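Local atomic coordinates of nitrate regulatory protein (Klebsiella oxytoca, PDB entry 4AKK), a protein that regulates nasFEDCBA operon expression in response to nitrate and nitrite, binding the terminator site in the nasF leader RNA to bring about transcription antitermination. Residues C75-S80 / A199-A204; L205-F210 / L280-A285; Q261-A266 / T287-Q292. All coordinates share one frame; numbering follows the deposited sequence.

Contact 1: residues C75-S80 / A199-A204. With EDO (1,2-ethanediol), chain C.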
ATOM      1  N   CYS A  75      18.301  15.481  18.192  1.00 31.78           N
ATOM      2  CA  CYS A  75      18.888  16.109  19.380  1.00 31.99           C
ATOM      3  C   CYS A  75      18.929  17.623  19.203  1.00 30.68           C
ATOM      4  O   CYS A  75      18.542  18.380  20.095  1.00 32.71           O
ATOM      5  CB  CYS A  75      20.299  15.565  19.664  1.00 36.36           C
ATOM      6  SG  CYS A  75      20.371  13.775  20.052  1.00 41.28           S
ATOM      7  N   GLU A  76      19.391  18.066  18.039  1.00 28.84           N
ATOM      8  CA  GLU A  76      19.430  19.499  17.764  1.00 31.34           C
ATOM      9  C   GLU A  76      18.019  20.098  17.787  1.00 30.84           C
ATOM     10  O   GLU A  76      17.812  21.179  18.318  1.00 31.57           O
ATOM     11  CB  GLU A  76      20.133  19.801  16.436  1.00 29.11           C
ATOM     12  CG  GLU A  76      20.419  21.288  16.230  1.00 36.18           C
ATOM     13  CD  GLU A  76      21.315  21.569  15.036  1.00 34.81           C
ATOM     14  OE1 GLU A  76      21.739  20.607  14.365  1.00 40.56           O
ATOM     15  OE2 GLU A  76      21.595  22.753  14.763  1.00 39.22           O
ATOM     16  N   ARG A  77      17.048  19.402  17.212  1.00 30.07           N
ATOM     17  CA  ARG A  77      15.682  19.913  17.226  1.00 31.99           C
ATOM     18  C   ARG A  77      15.224  20.176  18.667  1.00 29.76           C
ATOM     19  O   ARG A  77      14.733  21.252  18.985  1.00 28.29           O
ATOM     20  CB  ARG A  77      14.719  18.953  16.504  1.00 23.53           C
ATOM     21  CG  ARG A  77      13.256  19.450  16.457  1.00 25.94           C
ATOM     22  CD  ARG A  77      12.351  18.475  15.699  1.00 25.57           C
ATOM     23  NE  ARG A  77      12.477  17.102  16.203  1.00 29.89           N
ATOM     24  CZ  ARG A  77      12.050  16.024  15.550  1.00 29.20           C
ATOM     25  NH1 ARG A  77      11.468  16.159  14.357  1.00 27.90           N
ATOM     26  NH2 ARG A  77      12.213  14.805  16.078  1.00 28.96           N
ATOM     27  N   GLY A  78      15.394  19.182  19.534  1.00 33.68           N
ATOM     28  CA  GLY A  78      14.969  19.294  20.916  1.00 31.76           C
ATOM     29  C   GLY A  78      15.691  20.365  21.704  1.00 35.71           C
ATOM     30  O   GLY A  78      15.071  21.090  22.487  1.00 37.89           O
ATOM     31  N   ALA A  79      17.000  20.479  21.506  1.00 29.74           N
ATOM     32  CA  ALA A  79      17.759  21.543  22.160  1.00 34.63           C
ATOM     33  C   ALA A  79      17.286  22.929  21.712  1.00 35.65           C
ATOM     34  O   ALA A  79      17.031  23.801  22.543  1.00 35.10           O
ATOM     35  CB  ALA A  79      19.266  21.377  21.910  1.00 35.55           C
ATOM     36  N   SER A  80      17.170  23.128  20.399  1.00 37.17           N
ATOM     37  CA  SER A  80      16.683  24.394  19.855  1.00 31.03           C
ATOM     38  C   SER A  80      15.314  24.727  20.437  1.00 31.38           C
ATOM     39  O   SER A  80      15.013  25.874  20.731  1.00 33.47           O
ATOM     40  CB  SER A  80      16.606  24.335  18.328  1.00 31.82           C
ATOM     41  OG  SER A  80      17.861  23.941  17.792  1.00 38.65           O
ATOM     42  N   ALA A 199       7.851   9.901  17.746  1.00 29.64           N
ATOM     43  CA  ALA A 199       8.015  10.082  19.192  1.00 28.12           C
ATOM     44  C   ALA A 199       8.727  11.414  19.466  1.00 31.07           C
ATOM     45  O   ALA A 199       8.351  12.150  20.370  1.00 30.83           O
ATOM     46  CB  ALA A 199       8.790   8.914  19.808  1.00 28.91           C
ATOM     47  N   GLY A 200       9.758  11.706  18.675  1.00 26.54           N
ATOM     48  CA  GLY A 200      10.431  12.990  18.720  1.00 28.38           C
ATOM     49  C   GLY A 200       9.522  14.177  18.435  1.00 30.01           C
ATOM     50  O   GLY A 200       9.652  15.208  19.069  1.00 29.24           O
ATOM     51  N   GLN A 201       8.608  14.045  17.476  1.00 24.17           N
ATOM     52  CA  GLN A 201       7.626  15.100  17.238  1.00 31.15           C
ATOM     53  C   GLN A 201       6.631  15.223  18.390  1.00 29.65           C
ATOM     54  O   GLN A 201       6.222  16.333  18.731  1.00 31.89           O
ATOM     55  CB  GLN A 201       6.908  14.908  15.893  1.00 22.20           C
ATOM     56  CG  GLN A 201       7.858  15.040  14.719  1.00 26.38           C
ATOM     57  CD  GLN A 201       7.180  14.821  13.390  1.00 38.00           C
ATOM     58  OE1 GLN A 201       5.956  14.923  13.290  1.00 34.67           O
ATOM     59  NE2 GLN A 201       7.968  14.523  12.358  1.00 30.38           N
ATOM     60  N   GLU A 202       6.245  14.095  18.985  1.00 26.63           N
ATOM     61  CA  GLU A 202       5.479  14.117  20.239  1.00 29.83           C
ATOM     62  C   GLU A 202       6.176  14.945  21.333  1.00 30.35           C
ATOM     63  O   GLU A 202       5.531  15.721  22.048  1.00 28.30           O
ATOM     64  CB  GLU A 202       5.246  12.696  20.766  1.00 26.41           C
ATOM     65  CG  GLU A 202       4.446  12.629  22.076  1.00 25.03           C
ATOM     66  CD  GLU A 202       4.472  11.239  22.712  1.00 32.23           C
ATOM     67  OE1 GLU A 202       4.834  10.268  22.008  1.00 27.94           O
ATOM     68  OE2 GLU A 202       4.127  11.117  23.913  1.00 35.48           O
ATOM     69  N   ARG A 203       7.486  14.768  21.482  1.00 30.85           N
ATOM     70  CA  ARG A 203       8.212  15.508  22.514  1.00 33.10           C
ATOM     71  C   ARG A 203       8.085  17.014  22.241  1.00 29.71           C
ATOM     72  O   ARG A 203       7.687  17.781  23.114  1.00 29.15           O
ATOM     73  CB  ARG A 203       9.690  15.092  22.577  1.00 27.72           C
ATOM     74  CG  ARG A 203      10.537  15.992  23.519  1.00 25.59           C
ATOM     75  CD  ARG A 203      12.011  15.565  23.594  1.00 28.60           C
ATOM     76  NE  ARG A 203      12.718  15.793  22.335  1.00 27.76           N
ATOM     77  CZ  ARG A 203      13.998  15.496  22.115  1.00 35.45           C
ATOM     78  NH1 ARG A 203      14.749  14.954  23.078  1.00 28.75           N
ATOM     79  NH2 ARG A 203      14.533  15.740  20.927  1.00 30.40           N
ATOM     80  N   ALA A 204       8.387  17.417  21.009  1.00 32.75           N
ATOM     81  CA  ALA A 204       8.330  18.828  20.610  1.00 33.75           C
ATOM     82  C   ALA A 204       6.946  19.456  20.783  1.00 31.64           C
ATOM     83  O   ALA A 204       6.814  20.559  21.293  1.00 34.21           O
ATOM     84  CB  ALA A 204       8.814  18.994  19.158  1.00 27.73           C
TER
HETATM   85  C1  EDO C1392      11.711  17.162  19.348  1.00 32.01           C
HETATM   86  O1  EDO C1392      13.125  17.173  19.161  1.00 49.23           O
HETATM   87  C2  EDO C1392      11.345  17.538  20.780  1.00 34.80           C
HETATM   88  O2  EDO C1392      11.653  18.892  21.141  1.00 24.04           O
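Two buried arginines, Arg-77 and Arg-203, reach across between nearly parallel helices and meet at a single hydroxyl of a bound 1,2-ethanediol, with no hydrogen bond passing directly between segments 75-80 and 199-204. The segment axes lie 10.4 Å apart and differ in direction by 6°, so the gap is bridged by long side chains. Each arginine runs out straight from its helix and then bends at its third torsion (chi3 52° in Arg-77, 68° in Arg-203), which swings the guanidinium across the gap. Arg-77 NE gives its N-H to ethanediol O1 at 3.0 Å, and Arg-203 NH2 gives one to the same oxygen at 2.7 Å, both fairly straight. The carbons of the diol press too closely on the protein for their placing to be trusted.

A glycine receives each guanidinium on the facing helix: Arg-203 NH2 comes to 3.6 Å from Gly-78 CA, and Arg-77 NH2 to 3.6 Å from Gly-200 C. Gln-201 N lies over one face of the Arg-77 guanidinium, while Gln-201 CG rests 3.8 Å from Arg-77 NH1. Glu-197, one turn earlier on helix 180-212, links the helices directly by a salt bridge to that nitrogen and also accepts from Gln-201 NE2. The diol probably came from the crystallisation liquor; that it sits between two arginines is consistent with a small polar pocket within the nitrate-sensing domain. Around the pair, helix 92-117 and helix 152-167 pack on 75-80, whereas 199-204 is flanked by helix 217-240 and helix 277-312.

Contact 2: residues L205-F210 / L280-A285; sequences LGALGF and LRWFCA
Trp-282 and its partners Gly-206, Ala-207 and Phe-210 hold together two antiparallel helices of the all-helical NIT domain, a worked example of close helix packing in which one indole is laid against a glycine. The segment axes approach to 8.9 Å at an angle of 167°. With CG set anti to the backbone nitrogen (chi1 168°), the indole is carried out from its own helix onto 205-210. CB comes first, touching Phe-210 CD2 at 3.9 Å, and CG also lies near that ring carbon. From there the ring divides its contacts. On the pyrrole side, CD1 lies 3.4 Å from the backbone N of Ala-207 and, farther off, meets its methyl, CB to CD1 being 3.9 Å. The next atom, NE1, comes to 3.3 Å from Ala-207 N; both are donors, so this is no bond between them. Each instead lies close to the backbone oxygen of Arg-203, one turn back along the helix, and it is this oxygen that takes the indole N-H. Buried in the interface, the one polar atom of the ring is thus satisfied by main chain.

On the benzene side, CD2 and CE3 face Phe-210, whose CE2 stands 3.7 Å from Trp-282 CE3. The two rings meet obliquely, their planes inclined at 51°. Toward the tip, CE2 and CZ2 run past Gly-206, with CZ2 at 3.9 Å from its CA, and CH2 at the far end packs on Arg-263 of helix 257-267. Leu-262 of that helix also touches the indole, and Phe-215 stands edge-to-face with Phe-210. Phe-210 CE2 and the glycine share one face of the indole, and Gly-206 CA stands just 3.2 Å above the ring plane, offset toward the rim.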
ATOM      1  N   LEU A 205       5.910  18.760  20.349  1.00 33.46           N
ATOM      2  CA  LEU A 205       4.568  19.319  20.443  1.00 34.40           C
ATOM      3  C   LEU A 205       4.127  19.440  21.899  1.00 29.31           C
ATOM      4  O   LEU A 205       3.568  20.455  22.305  1.00 31.31           O
ATOM      5  CB  LEU A 205       3.579  18.468  19.646  1.00 26.19           C
ATOM      6  CG  LEU A 205       3.835  18.489  18.130  1.00 38.88           C
ATOM      7  CD1 LEU A 205       2.931  17.498  17.419  1.00 32.14           C
ATOM      8  CD2 LEU A 205       3.682  19.892  17.533  1.00 37.08           C
ATOM      9  N   GLY A 206       4.383  18.400  22.687  1.00 30.35           N
ATOM     10  CA  GLY A 206       3.988  18.415  24.084  1.00 26.30           C
ATOM     11  C   GLY A 206       4.696  19.513  24.861  1.00 32.05           C
ATOM     12  O   GLY A 206       4.089  20.155  25.715  1.00 32.30           O
ATOM     13  N   ALA A 207       5.975  19.731  24.557  1.00 28.88           N
ATOM     14  CA  ALA A 207       6.784  20.722  25.261  1.00 35.17           C
ATOM     15  C   ALA A 207       6.286  22.130  24.962  1.00 37.79           C
ATOM     16  O   ALA A 207       6.199  22.970  25.838  1.00 39.10           O
ATOM     17  CB  ALA A 207       8.255  20.579  24.871  1.00 35.32           C
ATOM     18  N   LEU A 208       5.969  22.376  23.702  1.00 38.59           N
ATOM     19  CA  LEU A 208       5.346  23.615  23.299  1.00 32.35           C
ATOM     20  C   LEU A 208       4.083  23.872  24.125  1.00 33.64           C
ATOM     21  O   LEU A 208       3.938  24.916  24.754  1.00 35.24           O
ATOM     22  CB  LEU A 208       5.000  23.541  21.812  1.00 38.40           C
ATOM     23  CG  LEU A 208       4.167  24.691  21.265  1.00 41.10           C
ATOM     24  CD1 LEU A 208       4.907  25.998  21.447  1.00 47.69           C
ATOM     25  CD2 LEU A 208       3.820  24.454  19.795  1.00 46.89           C
ATOM     26  N   GLY A 209       3.177  22.904  24.139  1.00 33.52           N
ATOM     27  CA  GLY A 209       1.940  23.036  24.880  1.00 33.54           C
ATOM     28  C   GLY A 209       2.154  23.293  26.363  1.00 39.56           C
ATOM     29  O   GLY A 209       1.501  24.155  26.950  1.00 39.93           O
ATOM     30  N   PHE A 210       3.058  22.536  26.980  1.00 33.78           N
ATOM     31  CA  PHE A 210       3.309  22.692  28.409  1.00 39.37           C
ATOM     32  C   PHE A 210       4.059  23.987  28.706  1.00 36.55           C
ATOM     33  O   PHE A 210       3.905  24.572  29.774  1.00 38.69           O
ATOM     34  CB  PHE A 210       4.065  21.481  28.979  1.00 32.92           C
ATOM     35  CG  PHE A 210       3.222  20.231  29.086  1.00 35.24           C
ATOM     36  CD1 PHE A 210       2.079  20.211  29.876  1.00 35.76           C
ATOM     37  CD2 PHE A 210       3.579  19.072  28.404  1.00 32.99           C
ATOM     38  CE1 PHE A 210       1.302  19.057  29.976  1.00 36.40           C
ATOM     39  CE2 PHE A 210       2.815  17.917  28.507  1.00 32.04           C
ATOM     40  CZ  PHE A 210       1.670  17.912  29.287  1.00 33.39           C
ATOM     41  N   LEU A 280       9.627  20.988  31.053  1.00 38.36           N
ATOM     42  CA  LEU A 280      10.932  20.366  31.279  1.00 33.80           C
ATOM     43  C   LEU A 280      10.794  18.923  31.733  1.00 31.31           C
ATOM     44  O   LEU A 280      11.539  18.047  31.291  1.00 30.13           O
ATOM     45  CB  LEU A 280      11.737  21.166  32.308  1.00 34.38           C
ATOM     46  CG  LEU A 280      12.250  22.521  31.831  1.00 38.27           C
ATOM     47  CD1 LEU A 280      13.007  23.225  32.962  1.00 36.48           C
ATOM     48  CD2 LEU A 280      13.141  22.334  30.604  1.00 32.88           C
ATOM     49  N   ARG A 281       9.833  18.676  32.618  1.00 34.02           N
ATOM     50  CA  ARG A 281       9.579  17.330  33.113  1.00 33.42           C
ATOM     51  C   ARG A 281       9.210  16.442  31.915  1.00 38.77           C
ATOM     52  O   ARG A 281       9.710  15.324  31.758  1.00 35.43           O
ATOM     53  CB  ARG A 281       8.440  17.381  34.139  1.00 39.54           C
ATOM     54  CG  ARG A 281       8.365  16.202  35.095  1.00 51.67           C
ATOM     55  CD  ARG A 281       9.404  16.310  36.206  1.00 64.19           C
ATOM     56  NE  ARG A 281       9.256  17.532  36.997  1.00 66.97           N
ATOM     57  CZ  ARG A 281       9.958  17.803  38.097  1.00 67.57           C
ATOM     58  NH1 ARG A 281      10.857  16.933  38.542  1.00 67.92           N
ATOM     59  NH2 ARG A 281       9.759  18.941  38.755  1.00 57.15           N
ATOM     60  N   TRP A 282       8.344  16.973  31.057  1.00 35.69           N
ATOM     61  CA  TRP A 282       7.929  16.284  29.839  1.00 35.75           C
ATOM     62  C   TRP A 282       9.135  16.033  28.946  1.00 30.68           C
ATOM     63  O   TRP A 282       9.401  14.903  28.540  1.00 33.29           O
ATOM     64  CB  TRP A 282       6.899  17.148  29.104  1.00 30.67           C
ATOM     65  CG  TRP A 282       6.593  16.712  27.695  1.00 34.39           C
ATOM     66  CD1 TRP A 282       7.134  17.204  26.541  1.00 30.32           C
ATOM     67  CD2 TRP A 282       5.649  15.714  27.299  1.00 30.46           C
ATOM     68  NE1 TRP A 282       6.589  16.573  25.452  1.00 33.02           N
ATOM     69  CE2 TRP A 282       5.672  15.653  25.890  1.00 33.36           C
ATOM     70  CE3 TRP A 282       4.778  14.870  27.999  1.00 31.87           C
ATOM     71  CZ2 TRP A 282       4.864  14.781  25.169  1.00 33.34           C
ATOM     72  CZ3 TRP A 282       3.977  14.000  27.281  1.00 39.56           C
ATOM     73  CH2 TRP A 282       4.026  13.962  25.879  1.00 38.68           C
ATOM     74  N   PHE A 283       9.871  17.095  28.655  1.00 32.20           N
ATOM     75  CA  PHE A 283      11.004  17.010  27.743  1.00 37.02           C
ATOM     76  C   PHE A 283      12.017  15.956  28.201  1.00 34.70           C
ATOM     77  O   PHE A 283      12.473  15.121  27.414  1.00 34.89           O
ATOM     78  CB  PHE A 283      11.687  18.382  27.602  1.00 30.58           C
ATOM     79  CG  PHE A 283      12.823  18.385  26.615  1.00 34.47           C
ATOM     80  CD1 PHE A 283      12.585  18.597  25.261  1.00 31.23           C
ATOM     81  CD2 PHE A 283      14.124  18.157  27.032  1.00 33.39           C
ATOM     82  CE1 PHE A 283      13.629  18.601  24.349  1.00 29.92           C
ATOM     83  CE2 PHE A 283      15.175  18.154  26.124  1.00 32.89           C
ATOM     84  CZ  PHE A 283      14.924  18.371  24.781  1.00 35.71           C
ATOM     85  N   CYS A 284      12.349  15.988  29.487  1.00 36.30           N
ATOM     86  CA  CYS A 284      13.374  15.104  30.027  1.00 35.45           C
ATOM     87  C   CYS A 284      12.933  13.658  29.996  1.00 34.95           C
ATOM     88  O   CYS A 284      13.695  12.786  29.571  1.00 32.85           O
ATOM     89  CB  CYS A 284      13.775  15.525  31.447  1.00 34.69           C
ATOM     90  SG  CYS A 284      14.699  17.097  31.461  1.00 49.45           S
ATOM     91  N   ALA A 285      11.705  13.403  30.439  1.00 31.20           N
ATOM     92  CA  ALA A 285      11.160  12.057  30.338  1.00 31.96           C
ATOM     93  C   ALA A 285      11.201  11.560  28.892  1.00 33.14           C
ATOM     94  O   ALA A 285      11.580  10.416  28.637  1.00 32.41           O
ATOM     95  CB  ALA A 285       9.740  12.007  30.890  1.00 37.07           C
TER

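Contact 3: residues Q261-A266 / T287-Q292; sequences QLRRVA and TQRLEQ
Arg-263 and Arg-289 touch through their guanidinium groups alone, NH2 to NH2 at 3.4 Å, a spacing between two donors that makes no bond. Arg-289 NH2 lies at the edge of the Arg-263 group, close to its plane, while the two planes stand 76° apart and the side chains cross at about a right angle. Both chains are extended from CG to NE, and this length lets the ends meet from helices whose backbones are well separated.

What gathers the two charges is a carboxylate just behind them. Glu-202 bridges both arginines, OE2 taking NE of Arg-263 and OE1 taking NH1 of Arg-289, so its negative charge probably offsets much of theirs. Two glutamines add to the set: Gln-230 bonds both an arginine and the carboxylate, accepting from Arg-289 NH2 through OE1 and donating to Glu-202 through NE2, and Gln-286 OE1 accepts from Arg-289 NH1. The contact lies toward the surface of the NIT domain, joining the short helix 257-267 to the long helix 277-312, with helix 180-212 supplying the carboxylate and helix 217-240 supplying Gln-230.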
ATOM      1  N   GLN A 261       0.805   9.760  31.934  1.00 39.89           N
ATOM      2  CA  GLN A 261       0.016  10.707  32.724  1.00 45.74           C
ATOM      3  C   GLN A 261       0.013  12.094  32.105  1.00 37.35           C
ATOM      4  O   GLN A 261      -1.015  12.780  32.077  1.00 31.90           O
ATOM      5  CB  GLN A 261       0.564  10.812  34.143  1.00 40.36           C
ATOM      6  CG  GLN A 261       0.504   9.519  34.928  1.00 44.60           C
ATOM      7  CD  GLN A 261       1.242   9.632  36.259  1.00 52.13           C
ATOM      8  OE1 GLN A 261       2.279  10.292  36.351  1.00 53.63           O
ATOM      9  NE2 GLN A 261       0.712   8.987  37.292  1.00 39.91           N
ATOM     10  N   LEU A 262       1.181  12.523  31.639  1.00 33.61           N
ATOM     11  CA  LEU A 262       1.289  13.836  31.011  1.00 36.21           C
ATOM     12  C   LEU A 262       0.510  13.889  29.684  1.00 33.54           C
ATOM     13  O   LEU A 262      -0.032  14.924  29.324  1.00 34.57           O
ATOM     14  CB  LEU A 262       2.759  14.228  30.827  1.00 33.30           C
ATOM     15  CG  LEU A 262       3.495  14.529  32.149  1.00 39.15           C
ATOM     16  CD1 LEU A 262       5.000  14.726  31.954  1.00 32.16           C
ATOM     17  CD2 LEU A 262       2.884  15.745  32.802  1.00 36.35           C
ATOM     18  N   ARG A 263       0.440  12.769  28.970  1.00 38.01           N
ATOM     19  CA  ARG A 263      -0.347  12.730  27.739  1.00 34.79           C
ATOM     20  C   ARG A 263      -1.813  12.984  28.075  1.00 34.57           C
ATOM     21  O   ARG A 263      -2.494  13.772  27.415  1.00 35.33           O
ATOM     22  CB  ARG A 263      -0.198  11.384  27.033  1.00 30.73           C
ATOM     23  CG  ARG A 263       1.120  11.165  26.290  1.00 30.51           C
ATOM     24  CD  ARG A 263       1.146   9.727  25.778  1.00 31.40           C
ATOM     25  NE  ARG A 263       2.252   9.445  24.871  1.00 33.92           N
ATOM     26  CZ  ARG A 263       2.485   8.249  24.338  1.00 36.50           C
ATOM     27  NH1 ARG A 263       1.689   7.224  24.623  1.00 39.55           N
ATOM     28  NH2 ARG A 263       3.516   8.070  23.519  1.00 37.89           N
ATOM     29  N   ARG A 264      -2.286  12.325  29.124  1.00 35.26           N
ATOM     30  CA  ARG A 264      -3.672  12.467  29.539  1.00 40.33           C
ATOM     31  C   ARG A 264      -3.987  13.893  29.963  1.00 42.95           C
ATOM     32  O   ARG A 264      -5.063  14.423  29.658  1.00 44.02           O
ATOM     33  CB  ARG A 264      -4.014  11.482  30.655  1.00 39.50           C
ATOM     34  CG  ARG A 264      -5.433  11.650  31.146  1.00 52.63           C
ATOM     35  CD  ARG A 264      -5.847  10.558  32.118  1.00 63.61           C
ATOM     36  NE  ARG A 264      -7.002  10.990  32.901  1.00 80.68           N
ATOM     37  CZ  ARG A 264      -8.217  11.196  32.397  1.00 85.44           C
ATOM     38  NH1 ARG A 264      -8.447  11.006  31.103  1.00 79.55           N
ATOM     39  NH2 ARG A 264      -9.204  11.597  33.190  1.00 86.04           N
ATOM     40  N   VAL A 265      -3.046  14.526  30.658  1.00 40.25           N
ATOM     41  CA  VAL A 265      -3.220  15.928  31.037  1.00 34.24           C
ATOM     42  C   VAL A 265      -3.351  16.826  29.801  1.00 41.32           C
ATOM     43  O   VAL A 265      -4.280  17.627  29.690  1.00 36.42           O
ATOM     44  CB  VAL A 265      -2.051  16.437  31.932  1.00 38.12           C
ATOM     45  CG1 VAL A 265      -2.103  17.951  32.073  1.00 36.46           C
ATOM     46  CG2 VAL A 265      -2.083  15.761  33.302  1.00 39.84           C
ATOM     47  N   ALA A 266      -2.402  16.695  28.881  1.00 36.04           N
ATOM     48  CA  ALA A 266      -2.400  17.509  27.675  1.00 38.30           C
ATOM     49  C   ALA A 266      -3.703  17.355  26.884  1.00 36.54           C
ATOM     50  O   ALA A 266      -4.183  18.316  26.273  1.00 40.45           O
ATOM     51  CB  ALA A 266      -1.199  17.162  26.800  1.00 37.82           C
ATOM     52  N   THR A 287      13.102  12.627  26.419  1.00 31.91           N
ATOM     53  CA  THR A 287      14.475  12.485  25.958  1.00 34.03           C
ATOM     54  C   THR A 287      15.106  11.162  26.425  1.00 39.06           C
ATOM     55  O   THR A 287      15.904  10.566  25.703  1.00 37.96           O
ATOM     56  CB  THR A 287      15.323  13.655  26.424  1.00 34.26           C
ATOM     57  OG1 THR A 287      14.731  14.868  25.954  1.00 34.17           O
ATOM     58  CG2 THR A 287      16.761  13.531  25.902  1.00 35.35           C
ATOM     59  N   GLN A 288      14.749  10.702  27.621  1.00 35.00           N
ATOM     60  CA  GLN A 288      15.266   9.419  28.113  1.00 33.48           C
ATOM     61  C   GLN A 288      14.655   8.279  27.300  1.00 35.28           C
ATOM     62  O   GLN A 288      15.316   7.288  26.955  1.00 30.72           O
ATOM     63  CB  GLN A 288      14.942   9.222  29.592  1.00 33.78           C
ATOM     64  CG  GLN A 288      15.265   7.797  30.084  1.00 47.41           C
ATOM     65  CD  GLN A 288      15.249   7.662  31.600  1.00 60.96           C
ATOM     66  OE1 GLN A 288      16.301   7.549  32.233  1.00 62.09           O
ATOM     67  NE2 GLN A 288      14.057   7.672  32.188  1.00 57.47           N
ATOM     68  N   ARG A 289      13.376   8.445  26.997  1.00 36.68           N
ATOM     69  CA  ARG A 289      12.655   7.518  26.140  1.00 35.32           C
ATOM     70  C   ARG A 289      13.308   7.393  24.769  1.00 32.02           C
ATOM     71  O   ARG A 289      13.473   6.300  24.259  1.00 36.64           O
ATOM     72  CB  ARG A 289      11.214   7.987  25.991  1.00 35.31           C
ATOM     73  CG  ARG A 289      10.341   7.082  25.167  1.00 33.86           C
ATOM     74  CD  ARG A 289       9.055   7.798  24.843  1.00 34.22           C
ATOM     75  NE  ARG A 289       8.183   7.023  23.965  1.00 37.26           N
ATOM     76  CZ  ARG A 289       7.226   7.561  23.216  1.00 35.77           C
ATOM     77  NH1 ARG A 289       7.042   8.879  23.231  1.00 31.14           N
ATOM     78  NH2 ARG A 289       6.456   6.785  22.454  1.00 29.51           N
ATOM     79  N   LEU A 290      13.679   8.517  24.174  1.00 33.62           N
ATOM     80  CA  LEU A 290      14.298   8.496  22.850  1.00 32.57           C
ATOM     81  C   LEU A 290      15.714   7.910  22.871  1.00 35.77           C
ATOM     82  O   LEU A 290      16.125   7.235  21.925  1.00 34.09           O
ATOM     83  CB  LEU A 290      14.309   9.904  22.242  1.00 27.64           C
ATOM     84  CG  LEU A 290      12.923  10.451  21.853  1.00 36.44           C
ATOM     85  CD1 LEU A 290      12.935  11.976  21.784  1.00 26.40           C
ATOM     86  CD2 LEU A 290      12.452   9.861  20.529  1.00 29.88           C
ATOM     87  N   GLU A 291      16.463   8.163  23.944  1.00 34.62           N
ATOM     88  CA  GLU A 291      17.772   7.518  24.090  1.00 38.04           C
ATOM     89  C   GLU A 291      17.659   6.001  24.248  1.00 31.58           C
ATOM     90  O   GLU A 291      18.493   5.246  23.735  1.00 33.63           O
ATOM     91  CB  GLU A 291      18.591   8.144  25.227  1.00 36.84           C
ATOM     92  CG  GLU A 291      19.206   9.499  24.856  1.00 45.89           C
ATOM     93  CD  GLU A 291      20.081   9.441  23.599  1.00 50.39           C
ATOM     94  OE1 GLU A 291      20.960   8.551  23.490  1.00 56.50           O
ATOM     95  OE2 GLU A 291      19.900  10.301  22.715  1.00 52.56           O
ATOM     96  N   GLN A 292      16.617   5.541  24.929  1.00 30.60           N
ATOM     97  CA  GLN A 292      16.365   4.098  24.981  1.00 33.89           C
ATOM     98  C   GLN A 292      16.058   3.544  23.586  1.00 40.53           C
ATOM     99  O   GLN A 292      16.572   2.488  23.207  1.00 35.02           O
ATOM    100  CB  GLN A 292      15.227   3.766  25.953  1.00 37.36           C
ATOM    101  CG  GLN A 292      15.563   4.055  27.404  1.00 42.26           C
ATOM    102  CD  GLN A 292      16.774   3.264  27.881  1.00 53.06           C
ATOM    103  OE1 GLN A 292      17.850   3.822  28.103  1.00 57.10           O
ATOM    104  NE2 GLN A 292      16.608   1.953  28.014  1.00 54.13           N
TER

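The three contacts form one continuous patch of the NIT domain, with centres 9 Å apart for contacts 1 and 2, 8 Å for contacts 2 and 3, and 12 Å for contacts 1 and 3. Adjacent residues of helix 180-212 serve different neighbours, Glu-202 turning to contact 3 and the backbone of Arg-203 to contact 2. Arg-203, which grips the ethanediol, is backed by contact 2, its CD lying 3.5 Å from Phe-283 CD1, while Gly-78 O comes to 3.4 Å from Phe-283 CE1. Toward contact 3, Arg-203 NH1 bonds Thr-287 OG1 and its CZ lies 3.7 Å from Leu-290 CD1. Phe-210 CZ, 3.4 Å from Leu-262 O, closes the circuit.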